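Local atomic coordinates of extracellular ligand-binding receptor (PDB entry 3SG0), a protein that binds benzoyl-formic acid and probably takes part in the uptake of aromatic acids such as those derived from lignin. Residues A127-R132 / D362-Y367; E189-E194 / I211-D216; A324-A329 / P334-A339. All coordinates share one frame; numbering follows the deposited sequence.

Contact 1. Residues A127-R132 / D362-Y367; sequences APMDER and DNHNGY
A Met-aromatic and CH-pi contact, selenomethionine Met129 lying over the ring of His364, joins the loop before strand 136-138 to the loop that precedes strand 373-378. The methyl does the touching: Met129 CE sits 3.6 Å from the centroid of the His364 ring, 15° off the ring normal, displaced a little toward CG. Met129 SE stands behind it, 4.6 Å from the centroid of the His364 ring and again over the face. The side chain gets there by a double bend. With CG anti to the backbone N (chi1 -177°), turns at chi2 and chi3 bring Met129 CE onto the imidazole and within 3.6 Å of Asp362 O. Nearer the backbone, Met129 CB passes 3.9 Å from Asp362 OD1, the two side chains crossing at about a right angle. No direct hydrogen bond spans the two segments; instead one water accepts from Met129 N at 2.9 Å and donates to Asp362 O at 2.9 Å.

The imidazole is well fixed from beyond the two segments, by Val136 O at ND1, Glu345 OE1 at NE2 and a ring stack with Tyr137. Beside it the backbone folds round Asn363 OD1, which accepts from Asn365 N at 2.9 Å and from Gly366 N at 2.9 Å, both donors on one face of its amide: an Asx turn and an Asx motif sharing one oxygen. Asn365 in turn bonds Lys138 O, Val140 O and Asn142 N. The loop between strands 355-357 and 373-378 is thus laced to strand 136-138, outermost in the six-stranded sheet of this periplasmic binding protein fold.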
loop_
_atom_site.group_PDB
_atom_site.type_symbol
_atom_site.label_atom_id
_atom_site.label_comp_id
_atom_site.label_asym_id
_atom_site.label_seq_id
_atom_site.Cartn_x
_atom_site.Cartn_y
_atom_site.Cartn_z
ATOM N N ALA A 127 13.853 -1.143 0.951
ATOM C CA ALA A 127 14.721 -1.886 1.865
ATOM C C ALA A 127 15.362 -3.059 1.146
ATOM O O ALA A 127 14.742 -3.668 0.278
ATOM C CB ALA A 127 13.918 -2.401 3.050
ATOM N N PRO A 128 16.619 -3.376 1.484
ATOM C CA PRO A 128 17.497 -2.575 2.342
ATOM C C PRO A 128 17.844 -1.254 1.667
ATOM O O PRO A 128 17.731 -1.120 0.446
ATOM C CB PRO A 128 18.750 -3.445 2.455
ATOM C CG PRO A 128 18.754 -4.232 1.188
ATOM C CD PRO A 128 17.318 -4.548 0.925
HETATM N N MSE A 129 18.278 -0.286 2.452
HETATM C CA MSE A 129 18.680 0.996 1.910
HETATM C C MSE A 129 19.818 0.833 0.902
HETATM O O MSE A 129 20.668 -0.058 1.018
HETATM C CB MSE A 129 19.101 1.905 3.061
HETATM C CG MSE A 129 19.495 3.322 2.669
HETATM SE SE MSE A 129 18.163 4.270 1.597
HETATM C CE MSE A 129 16.630 3.968 2.745
ATOM N N ASP A 130 19.818 1.694 -0.107
ATOM C CA ASP A 130 20.957 1.806 -1.003
ATOM C C ASP A 130 21.000 3.242 -1.511
ATOM O O ASP A 130 20.222 4.089 -1.055
ATOM C CB ASP A 130 20.927 0.754 -2.124
ATOM C CG ASP A 130 19.730 0.886 -3.038
ATOM O OD1 ASP A 130 19.312 2.031 -3.331
ATOM O OD2 ASP A 130 19.201 -0.159 -3.476
ATOM N N GLU A 131 21.915 3.518 -2.435
ATOM C CA GLU A 131 22.154 4.880 -2.875
ATOM C C GLU A 131 21.012 5.459 -3.717
ATOM O O GLU A 131 20.941 6.673 -3.924
ATOM C CB GLU A 131 23.496 4.951 -3.615
ATOM C CG GLU A 131 23.482 4.523 -5.074
ATOM C CD GLU A 131 23.426 3.030 -5.312
ATOM O OE1 GLU A 131 23.395 2.212 -4.363
ATOM O OE2 GLU A 131 23.425 2.667 -6.505
ATOM N N ARG A 132 20.127 4.599 -4.209
ATOM C CA ARG A 132 18.980 5.031 -5.005
ATOM C C ARG A 132 17.738 5.189 -4.137
ATOM O O ARG A 132 16.984 6.156 -4.262
ATOM C CB ARG A 132 18.716 4.034 -6.133
ATOM C CG ARG A 132 19.764 4.095 -7.236
ATOM C CD ARG A 132 19.734 2.853 -8.106
ATOM N NE ARG A 132 20.114 1.665 -7.348
ATOM C CZ ARG A 132 19.510 0.487 -7.447
ATOM N NH1 ARG A 132 18.493 0.327 -8.279
ATOM N NH2 ARG A 132 19.928 -0.535 -6.716
ATOM N N ASP A 362 18.309 4.895 7.241
ATOM C CA ASP A 362 18.271 3.544 6.698
ATOM C C ASP A 362 16.866 2.973 6.530
ATOM O O ASP A 362 16.665 2.013 5.776
ATOM C CB ASP A 362 19.139 2.609 7.535
ATOM C CG ASP A 362 20.612 2.916 7.379
ATOM O OD1 ASP A 362 21.061 3.041 6.218
ATOM O OD2 ASP A 362 21.305 3.066 8.407
ATOM N N ASN A 363 15.897 3.577 7.206
ATOM C CA ASN A 363 14.517 3.119 7.150
ATOM C C ASN A 363 13.608 4.208 6.599
ATOM O O ASN A 363 13.215 5.129 7.313
ATOM C CB ASN A 363 14.037 2.663 8.527
ATOM C CG ASN A 363 12.686 1.996 8.458
ATOM O OD1 ASN A 363 12.014 2.043 7.425
ATOM N ND2 ASN A 363 12.261 1.386 9.562
ATOM N N HIS A 364 13.299 4.098 5.309
ATOM C CA HIS A 364 12.443 5.065 4.637
ATOM C C HIS A 364 10.985 4.596 4.563
ATOM O O HIS A 364 10.182 5.145 3.805
ATOM C CB HIS A 364 12.989 5.380 3.253
ATOM C CG HIS A 364 14.121 6.357 3.256
ATOM N ND1 HIS A 364 14.516 7.013 2.111
ATOM C CD2 HIS A 364 14.926 6.812 4.249
ATOM C CE1 HIS A 364 15.512 7.836 2.398
ATOM N NE2 HIS A 364 15.785 7.728 3.686
ATOM N N ASN A 365 10.666 3.585 5.368
ATOM C CA ASN A 365 9.294 3.111 5.564
ATOM C C ASN A 365 8.765 3.661 6.892
ATOM O O ASN A 365 7.800 4.429 6.917
ATOM C CB ASN A 365 9.291 1.580 5.539
ATOM C CG ASN A 365 7.900 0.969 5.610
ATOM O OD1 ASN A 365 7.706 -0.045 6.292
ATOM N ND2 ASN A 365 6.946 1.532 4.875
ATOM N N GLY A 366 9.416 3.277 7.988
ATOM C CA GLY A 366 9.197 3.947 9.256
ATOM C C GLY A 366 8.426 3.179 10.311
ATOM O O GLY A 366 8.131 3.745 11.368
ATOM N N TYR A 367 8.114 1.914 10.062
ATOM C CA TYR A 367 7.216 1.161 10.939
ATOM C C TYR A 367 7.868 -0.068 11.531
ATOM O O TYR A 367 8.846 -0.592 11.002
ATOM C CB TYR A 367 5.975 0.701 10.163
ATOM C CG TYR A 367 5.279 1.808 9.431
ATOM C CD1 TYR A 367 4.432 2.686 10.099
ATOM C CD2 TYR A 367 5.489 1.998 8.074
ATOM C CE1 TYR A 367 3.801 3.707 9.431
ATOM C CE2 TYR A 367 4.861 3.007 7.393
ATOM C CZ TYR A 367 4.021 3.862 8.074
ATOM O OH TYR A 367 3.401 4.888 7.411
HETATM O O HOH W 1 17.852 -0.552 5.295
#

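Contact 2. Residues E189-E194 / I211-D216; sequences ELTTHE and IATKPD
Thr191 and Thr213 face each other across the gap between the broken edge strand 189-196 and the end of helix 204-212, both turning their beta carbons toward the opposite segment. Their side chains meet at an oblique angle, hydroxyl to hydroxyl: Thr191 OG1 donates to Thr213 OG1 at 2.8 Å. Both hydroxyls lie between the backbone N and the carbonyl carbon of their own residue (chi1 68° at Thr191, 69° at Thr213), the rotamer that turns the two oxygens to one another and leaves each CG2 beside its own backbone N. The approach is close along the stems as well, with Thr191 CB 3.7 Å from Thr213 CB.

Thr213 OG1 has a second partner in Ile210 O, on the last turn of helix 204-212, so the bond from Thr191 extends a short chain of hydrogen bonds from the break in the edge strand, through two hydroxyls, to a helix carbonyl. Alongside, the methyls make the apolar half of the contact: Thr192 CG2 meets Thr213 CG2 at 3.8 Å, again obliquely. Thr192 OG1 is turned to Tyr164 O on the neighbouring strand 161-167, which leaves its methyl for the helix end. Pro215 adds a looser touch, its CB 4.3 Å from Thr191 OG1.

The backbone turns sharply here. Lys214 N bonds Ile211 O at 2.9 Å, and Lys214, with positive phi (48°), leads the chain out of the helix toward strand 217-221. Asp216 OD2 then accepts from the backbone N of Lys160 and Lys161, at the start of inner strand 161-167. Strand 189-196, helix 204-212 and strand 217-221 form a beta-alpha-beta crossover that skips over strand 161-167, in the parallel four-stranded sheet of the periplasmic binding protein fold.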
loop_
_atom_site.group_PDB
_atom_site.type_symbol
_atom_site.label_atom_id
_atom_site.label_comp_id
_atom_site.label_asym_id
_atom_site.label_seq_id
_atom_site.Cartn_x
_atom_site.Cartn_y
_atom_site.Cartn_z
ATOM N N GLU A 189 3.368 -25.938 7.896
ATOM C CA GLU A 189 4.023 -26.062 6.603
ATOM C C GLU A 189 3.166 -25.423 5.519
ATOM O O GLU A 189 1.939 -25.514 5.554
ATOM C CB GLU A 189 4.299 -27.530 6.264
ATOM C CG GLU A 189 3.100 -28.288 5.720
ATOM C CD GLU A 189 3.455 -29.692 5.263
ATOM O OE1 GLU A 189 3.403 -29.954 4.043
ATOM O OE2 GLU A 189 3.784 -30.535 6.126
ATOM N N LEU A 190 3.822 -24.762 4.571
ATOM C CA LEU A 190 3.154 -24.282 3.368
ATOM C C LEU A 190 3.065 -25.439 2.386
ATOM O O LEU A 190 4.090 -25.973 1.961
ATOM C CB LEU A 190 3.940 -23.139 2.731
ATOM C CG LEU A 190 3.923 -21.789 3.444
ATOM C CD1 LEU A 190 4.669 -20.753 2.619
ATOM C CD2 LEU A 190 2.496 -21.337 3.695
ATOM N N THR A 191 1.845 -25.825 2.025
ATOM C CA THR A 191 1.638 -27.022 1.211
ATOM C C THR A 191 1.783 -26.780 -0.290
ATOM O O THR A 191 1.939 -27.736 -1.060
ATOM C CB THR A 191 0.248 -27.637 1.443
ATOM O OG1 THR A 191 -0.756 -26.758 0.920
ATOM C CG2 THR A 191 0.006 -27.875 2.918
ATOM N N THR A 192 1.704 -25.520 -0.709
ATOM C CA THR A 192 1.827 -25.178 -2.125
ATOM C C THR A 192 2.532 -23.851 -2.294
ATOM O O THR A 192 2.710 -23.097 -1.336
ATOM C CB THR A 192 0.459 -25.045 -2.843
ATOM O OG1 THR A 192 -0.295 -23.966 -2.271
ATOM C CG2 THR A 192 -0.343 -26.331 -2.779
ATOM N N HIS A 193 2.907 -23.570 -3.537
ATOM C CA HIS A 193 3.365 -22.254 -3.945
ATOM C C HIS A 193 2.721 -21.952 -5.296
ATOM O O HIS A 193 3.395 -21.921 -6.327
ATOM C CB HIS A 193 4.892 -22.218 -4.048
ATOM C CG HIS A 193 5.448 -20.871 -4.401
ATOM N ND1 HIS A 193 6.788 -20.663 -4.647
ATOM C CD2 HIS A 193 4.851 -19.662 -4.538
ATOM C CE1 HIS A 193 6.992 -19.389 -4.928
ATOM N NE2 HIS A 193 5.830 -18.761 -4.876
ATOM N N GLU A 194 1.405 -21.755 -5.290
ATOM C CA GLU A 194 0.682 -21.463 -6.524
ATOM C C GLU A 194 0.702 -19.970 -6.772
ATOM O O GLU A 194 0.703 -19.167 -5.825
ATOM C CB GLU A 194 -0.758 -21.966 -6.447
ATOM C CG GLU A 194 -0.871 -23.483 -6.369
ATOM C CD GLU A 194 -0.252 -24.176 -7.565
ATOM O OE1 GLU A 194 -0.602 -23.832 -8.709
ATOM O OE2 GLU A 194 0.596 -25.071 -7.363
ATOM N N ILE A 211 -6.498 -27.543 -2.885
ATOM C CA ILE A 211 -7.491 -28.376 -2.226
ATOM C C ILE A 211 -7.011 -29.821 -2.074
ATOM O O ILE A 211 -7.249 -30.451 -1.043
ATOM C CB ILE A 211 -8.845 -28.286 -2.949
ATOM C CG1 ILE A 211 -9.489 -26.931 -2.641
ATOM C CG2 ILE A 211 -9.764 -29.434 -2.532
ATOM C CD1 ILE A 211 -10.718 -26.609 -3.465
ATOM N N ALA A 212 -6.295 -30.327 -3.074
ATOM C CA ALA A 212 -5.796 -31.703 -3.028
ATOM C C ALA A 212 -4.781 -31.939 -1.905
ATOM O O ALA A 212 -4.589 -33.082 -1.473
ATOM C CB ALA A 212 -5.210 -32.108 -4.380
ATOM N N THR A 213 -4.133 -30.874 -1.426
ATOM C CA THR A 213 -3.200 -31.008 -0.305
ATOM C C THR A 213 -3.914 -31.069 1.047
ATOM O O THR A 213 -3.275 -31.264 2.079
ATOM C CB THR A 213 -2.128 -29.881 -0.257
ATOM O OG1 THR A 213 -2.732 -28.623 0.084
ATOM C CG2 THR A 213 -1.390 -29.768 -1.580
ATOM N N LYS A 214 -5.235 -30.901 1.027
ATOM C CA LYS A 214 -6.049 -30.957 2.240
ATOM C C LYS A 214 -5.468 -30.112 3.371
ATOM O O LYS A 214 -5.168 -30.615 4.452
ATOM C CB LYS A 214 -6.253 -32.406 2.692
ATOM C CG LYS A 214 -7.070 -33.236 1.712
ATOM C CD LYS A 214 -7.349 -34.633 2.244
ATOM C CE LYS A 214 -8.255 -35.406 1.300
ATOM N NZ LYS A 214 -8.541 -36.780 1.797
ATOM N N PRO A 215 -5.312 -28.809 3.125
ATOM C CA PRO A 215 -4.757 -27.922 4.146
ATOM C C PRO A 215 -5.801 -27.522 5.185
ATOM O O PRO A 215 -6.998 -27.659 4.947
ATOM C CB PRO A 215 -4.349 -26.693 3.332
ATOM C CG PRO A 215 -5.368 -26.641 2.248
ATOM C CD PRO A 215 -5.646 -28.083 1.887
ATOM N N ASP A 216 -5.333 -27.018 6.321
ATOM C CA ASP A 216 -6.206 -26.486 7.361
ATOM C C ASP A 216 -6.697 -25.082 7.009
ATOM O O ASP A 216 -7.810 -24.687 7.365
ATOM C CB ASP A 216 -5.463 -26.457 8.697
ATOM C CG ASP A 216 -4.940 -27.822 9.098
ATOM O OD1 ASP A 216 -5.733 -28.788 9.101
ATOM O OD2 ASP A 216 -3.734 -27.934 9.397
#

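Contact 3. Residues A324-A329 / P334-A339; sequences AALKAA and PEFRAA
Ala325, Phe336 and Ala339 pack together in an alpha-alpha hairpin, in which the end of helix 306-328 packs against the start of helix 334-344. The segment axes come within 8.5 Å and run roughly antiparallel, at 148°, and no hydrogen bond crosses between them.

Methyl-to-methyl contacts allow the close approach. Ala325 CB meets Ala339 CB at 3.7 Å, and Ala328 CB reaches Ala339 CB at 4.1 Å from about one turn further on. Near the connecting loop Ala329, just past the helix, lays its CB 3.6 Å from Glu335 CB, while the carboxylate of Glu335 leads away.

Aromatic packing fills the other side. Phe336 CG is anti to the backbone N (chi1 -179°), which swings the ring toward the first helix. There it lies beside Leu326, the two side chains pointing the same way, with Leu326 CD2 3.6 Å from Phe336 CE1; Asp91 touches the Phe336 side chain from beyond the hairpin. An alanine at Phe336 would remove the ring and is likely to open a gap between the helices, leaving Leu326 CD2 and the Ala325 methyl without their common partner.

Backbone polar groups stay local: Thr333 OG1 bonds Phe336 N, and Ala325 O accepts from both Ala328 N and Ala329 N. Against the ring, Ala325 CB approaches Phe336 CE1 obliquely, at 3.6 Å.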
loop_
_atom_site.group_PDB
_atom_site.type_symbol
_atom_site.label_atom_id
_atom_site.label_comp_id
_atom_site.label_asym_id
_atom_site.label_seq_id
_atom_site.Cartn_x
_atom_site.Cartn_y
_atom_site.Cartn_z
ATOM N N ALA A 324 10.527 23.754 6.005
ATOM C CA ALA A 324 11.974 23.739 6.175
ATOM C C ALA A 324 12.695 23.834 4.835
ATOM O O ALA A 324 13.695 24.546 4.704
ATOM C CB ALA A 324 12.424 22.499 6.942
ATOM N N ALA A 325 12.185 23.141 3.823
ATOM C CA ALA A 325 12.819 23.172 2.515
ATOM C C ALA A 325 12.796 24.576 1.896
ATOM O O ALA A 325 13.730 24.975 1.200
ATOM C CB ALA A 325 12.164 22.149 1.590
ATOM N N LEU A 326 11.719 25.317 2.151
ATOM C CA LEU A 326 11.582 26.678 1.641
ATOM C C LEU A 326 12.603 27.625 2.255
ATOM O O LEU A 326 12.865 28.687 1.701
ATOM C CB LEU A 326 10.168 27.214 1.880
ATOM C CG LEU A 326 9.088 26.598 0.996
ATOM C CD1 LEU A 326 7.710 26.946 1.531
ATOM C CD2 LEU A 326 9.242 27.032 -0.462
ATOM N N LYS A 327 13.165 27.268 3.406
ATOM C CA LYS A 327 14.202 28.100 4.019
ATOM C C LYS A 327 15.529 27.913 3.306
ATOM O O LYS A 327 16.425 28.753 3.422
ATOM C CB LYS A 327 14.375 27.759 5.493
ATOM C CG LYS A 327 13.111 27.893 6.303
ATOM C CD LYS A 327 13.385 27.725 7.789
ATOM C CE LYS A 327 12.091 27.705 8.585
ATOM N NZ LYS A 327 12.339 27.374 10.011
ATOM N N ALA A 328 15.645 26.809 2.572
ATOM C CA ALA A 328 16.899 26.435 1.925
ATOM C C ALA A 328 16.993 26.871 0.470
ATOM O O ALA A 328 18.077 27.195 -0.015
ATOM C CB ALA A 328 17.126 24.932 2.033
ATOM N N ALA A 329 15.866 26.867 -0.234
ATOM C CA ALA A 329 15.875 27.048 -1.679
ATOM C C ALA A 329 14.472 27.296 -2.199
ATOM O O ALA A 329 13.494 27.083 -1.488
ATOM C CB ALA A 329 16.473 25.817 -2.358
ATOM N N PRO A 334 16.923 21.903 -7.901
ATOM C CA PRO A 334 17.396 20.660 -7.284
ATOM C C PRO A 334 17.631 20.834 -5.788
ATOM O O PRO A 334 17.420 19.904 -5.029
ATOM C CB PRO A 334 18.722 20.387 -8.002
ATOM C CG PRO A 334 18.671 21.186 -9.254
ATOM C CD PRO A 334 17.781 22.358 -9.007
ATOM N N GLU A 335 18.054 22.018 -5.367
ATOM C CA GLU A 335 18.317 22.255 -3.951
ATOM C C GLU A 335 17.051 22.120 -3.097
ATOM O O GLU A 335 17.098 21.623 -1.979
ATOM C CB GLU A 335 18.970 23.628 -3.748
ATOM C CG GLU A 335 20.383 23.739 -4.319
ATOM C CD GLU A 335 20.435 23.946 -5.831
ATOM O OE1 GLU A 335 19.401 24.253 -6.464
ATOM O OE2 GLU A 335 21.540 23.809 -6.399
ATOM N N PHE A 336 15.917 22.568 -3.627
ATOM C CA PHE A 336 14.641 22.424 -2.931
ATOM C C PHE A 336 14.245 20.951 -2.826
ATOM O O PHE A 336 13.837 20.475 -1.767
ATOM C CB PHE A 336 13.571 23.232 -3.666
ATOM C CG PHE A 336 12.207 23.196 -3.028
ATOM C CD1 PHE A 336 11.959 23.865 -1.841
ATOM C CD2 PHE A 336 11.162 22.539 -3.650
ATOM C CE1 PHE A 336 10.696 23.846 -1.271
ATOM C CE2 PHE A 336 9.898 22.528 -3.094
ATOM C CZ PHE A 336 9.663 23.178 -1.902
ATOM N N ARG A 337 14.382 20.226 -3.928
ATOM C CA ARG A 337 14.082 18.799 -3.923
ATOM C C ARG A 337 14.974 18.048 -2.934
ATOM O O ARG A 337 14.514 17.155 -2.232
ATOM C CB ARG A 337 14.234 18.214 -5.320
ATOM C CG ARG A 337 13.324 18.874 -6.340
ATOM C CD ARG A 337 13.191 18.073 -7.612
ATOM N NE ARG A 337 14.466 17.749 -8.236
ATOM C CZ ARG A 337 15.063 18.487 -9.165
ATOM N NH1 ARG A 337 14.530 19.638 -9.567
ATOM N NH2 ARG A 337 16.219 18.078 -9.677
ATOM N N ALA A 338 16.252 18.407 -2.895
ATOM C CA ALA A 338 17.192 17.755 -1.990
ATOM C C ALA A 338 16.834 18.066 -0.543
ATOM O O ALA A 338 16.979 17.221 0.335
ATOM C CB ALA A 338 18.629 18.176 -2.298
ATOM N N ALA A 339 16.379 19.292 -0.284
ATOM C CA ALA A 339 15.982 19.671 1.064
ATOM C C ALA A 339 14.753 18.878 1.501
ATOM O O ALA A 339 14.661 18.446 2.643
ATOM C CB ALA A 339 15.726 21.170 1.155
#

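Contacts 1 and 3 lie on the same side of the chain's centre, their centres 21 Å apart and their nearest atoms about 10 Å apart. Contact 2 lies across the chain's centre from contact 3, in the lobe with the four-stranded sheet, its centre 53 Å from that of contact 3 and 34 Å from that of contact 1. Between residues 132 and 362 the chain passes through both other contacts, so contact 1 brings together segments separated by a visit to the far lobe. Contacts 1 and 2 are away from the benzoyl-formic acid pocket; in contact 3, the Leu326 side chain is about 10 Å from that of Glu319, a 3-hydroxypyruvate site not occupied in this chain.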